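Beta-1,4-mannanase (Caldicellulosiruptor saccharolyticus, PDB 1PMH) hydrolyses beta-1,4-mannosidic linkages and binds mannohexaose, and so probably mannan, through this carbohydrate-binding module. Local coordinates at residues Lys114-Ser118 against Phe144-Phe150. Numbering follows the deposited sequence.
Sequences KELGS and FAIPEDF
Gly117 CA sits over the centre of one face of the Phe144 ring where the two sheets of the CBM27 jellyroll beta-sandwich face each other near the surface. CH-pi geometry is the evidence: Gly117 CA stands 3.6 Å from the Phe144 ring centroid, only 7° off the normal. Gly117 belongs to a classic beta bulge in which it and Leu116 both face Val107, and a CB here would collide with the ring. A second CH-pi contact sets Lys114 CG over one face of Phe150, displaced from the ring centre; CG anti to the backbone N (chi1 -174°) and a bend at chi2 (64°) bring CB, CG and CD onto Phe150.

Apolar contacts of Leu116 link strand 114-118 to Phe144 and Pro147. Leu116 CB meets Phe144 CB at 3.9 Å, and the Leu116 side chain crosses Pro147 at about a right angle, while Lys114 slides past that proline in the opposite direction. Replacing Phe144 with an alanine would probably leave Gly117 CA without its aromatic cover and open a gap beside Tyr105 and Val107.

Strand 114-122 also carries Glu115, which touches a bound mannose and pairs with Lys106, so the contact lies beside the mannan-binding face.

Polar linkage is indirect: Lys114 NZ and Asp149 OD1, 4.5 Å apart, are too distant for a salt bridge, whereas one water donates to both Leu116 O and Ala145 O, each at 2.7 Å.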
loop_
_atom_site.group_PDB
_atom_site.type_symbol
_atom_site.label_atom_id
_atom_site.label_comp_id
_atom_site.label_asym_id
_atom_site.label_seq_id
_atom_site.Cartn_x
_atom_site.Cartn_y
_atom_site.Cartn_z
ATOM N N LYS A 114 -3.899 -14.643 1.050
ATOM C CA LYS A 114 -3.514 -14.697 2.444
ATOM C C LYS A 114 -3.362 -13.302 3.000
ATOM O O LYS A 114 -2.426 -12.581 2.668
ATOM C CB LYS A 114 -2.191 -15.457 2.526
ATOM C CG LYS A 114 -1.706 -15.729 3.918
ATOM C CD LYS A 114 -2.648 -16.637 4.671
ATOM C CE LYS A 114 -2.100 -16.879 6.053
ATOM N NZ LYS A 114 -2.993 -17.662 6.953
ATOM N N GLU A 115 -4.311 -12.882 3.793
ATOM C CA GLU A 115 -4.253 -11.589 4.425
ATOM C C GLU A 115 -3.199 -11.609 5.516
ATOM O O GLU A 115 -3.233 -12.447 6.409
ATOM C CB GLU A 115 -5.612 -11.183 4.990
ATOM C CG GLU A 115 -6.663 -11.146 3.888
ATOM C CD GLU A 115 -8.062 -10.709 4.243
ATOM O OE1 GLU A 115 -8.200 -10.177 5.334
ATOM O OE2 GLU A 115 -8.968 -10.824 3.398
ATOM N N LEU A 116 -2.290 -10.647 5.445
ATOM C CA LEU A 116 -1.323 -10.422 6.485
ATOM C C LEU A 116 -1.798 -9.480 7.548
ATOM O O LEU A 116 -1.454 -9.630 8.726
ATOM C CB LEU A 116 -0.003 -9.893 5.915
ATOM C CG LEU A 116 0.638 -10.733 4.797
ATOM C CD1 LEU A 116 1.948 -10.067 4.428
ATOM C CD2 LEU A 116 0.776 -12.191 5.203
ATOM N N GLY A 117 -2.594 -8.493 7.178
ATOM C CA GLY A 117 -3.131 -7.566 8.119
ATOM C C GLY A 117 -4.055 -6.600 7.414
ATOM O O GLY A 117 -4.139 -6.566 6.192
ATOM N N SER A 118 -4.808 -5.892 8.238
ATOM C CA SER A 118 -5.799 -4.961 7.753
ATOM C C SER A 118 -6.146 -3.968 8.822
ATOM O O SER A 118 -5.943 -4.234 10.009
ATOM C CB SER A 118 -7.055 -5.717 7.332
ATOM O OG SER A 118 -7.580 -6.461 8.403
ATOM N N PHE A 144 3.213 -6.014 9.225
ATOM C CA PHE A 144 2.393 -7.174 9.502
ATOM C C PHE A 144 3.210 -8.440 9.382
ATOM O O PHE A 144 4.085 -8.518 8.514
ATOM C CB PHE A 144 1.196 -7.244 8.556
ATOM C CG PHE A 144 0.260 -6.097 8.647
ATOM C CD1 PHE A 144 -0.249 -5.707 9.848
ATOM C CD2 PHE A 144 -0.177 -5.429 7.520
ATOM C CE1 PHE A 144 -1.106 -4.620 9.917
ATOM C CE2 PHE A 144 -1.081 -4.419 7.586
ATOM C CZ PHE A 144 -1.523 -3.978 8.775
ATOM N N ALA A 145 2.894 -9.433 10.203
ATOM C CA ALA A 145 3.611 -10.687 10.193
ATOM C C ALA A 145 3.364 -11.488 8.929
ATOM O O ALA A 145 2.226 -11.594 8.447
ATOM C CB ALA A 145 3.233 -11.546 11.394
ATOM N N ILE A 146 4.425 -12.123 8.430
ATOM C CA ILE A 146 4.301 -13.240 7.502
ATOM C C ILE A 146 4.172 -14.496 8.382
ATOM O O ILE A 146 5.109 -14.793 9.120
ATOM C CB ILE A 146 5.484 -13.345 6.540
ATOM C CG1 ILE A 146 5.641 -12.062 5.719
ATOM C CG2 ILE A 146 5.347 -14.550 5.644
ATOM C CD1 ILE A 146 6.892 -11.997 4.885
ATOM N N PRO A 147 3.076 -15.250 8.325
ATOM C CA PRO A 147 2.905 -16.411 9.206
ATOM C C PRO A 147 3.909 -17.486 8.830
ATOM O O PRO A 147 4.355 -17.580 7.686
ATOM C CB PRO A 147 1.446 -16.787 8.963
ATOM C CG PRO A 147 1.109 -16.276 7.621
ATOM C CD PRO A 147 1.922 -15.041 7.438
ATOM N N GLU A 148 4.202 -18.351 9.797
ATOM C CA GLU A 148 5.219 -19.386 9.649
ATOM C C GLU A 148 4.933 -20.259 8.417
ATOM O O GLU A 148 5.849 -20.635 7.669
ATOM C CB GLU A 148 5.353 -20.160 10.970
ATOM C CG GLU A 148 5.723 -19.255 12.149
ATOM C CD GLU A 148 4.578 -18.568 12.903
ATOM O OE1 GLU A 148 3.965 -17.560 12.443
ATOM O OE2 GLU A 148 4.311 -19.024 14.041
ATOM N N ASP A 149 3.655 -20.586 8.179
ATOM C CA ASP A 149 3.305 -21.454 7.055
ATOM C C ASP A 149 3.488 -20.784 5.701
ATOM O O ASP A 149 3.456 -21.482 4.688
ATOM C CB ASP A 149 1.899 -22.051 7.190
ATOM C CG ASP A 149 0.783 -21.102 6.842
ATOM O OD1 ASP A 149 0.831 -19.936 7.230
ATOM O OD2 ASP A 149 -0.268 -21.488 6.273
ATOM N N PHE A 150 3.694 -19.466 5.652
ATOM C CA PHE A 150 4.062 -18.757 4.406
ATOM C C PHE A 150 5.538 -18.500 4.239
ATOM O O PHE A 150 5.934 -17.881 3.244
ATOM C CB PHE A 150 3.238 -17.457 4.296
ATOM C CG PHE A 150 1.979 -17.632 3.499
ATOM C CD1 PHE A 150 1.020 -18.564 3.854
ATOM C CD2 PHE A 150 1.798 -16.927 2.313
ATOM C CE1 PHE A 150 -0.070 -18.784 2.998
ATOM C CE2 PHE A 150 0.740 -17.142 1.530
ATOM C CZ PHE A 150 -0.195 -18.074 1.841
HETATM O O HOH W 1 -0.178 -11.888 9.588
#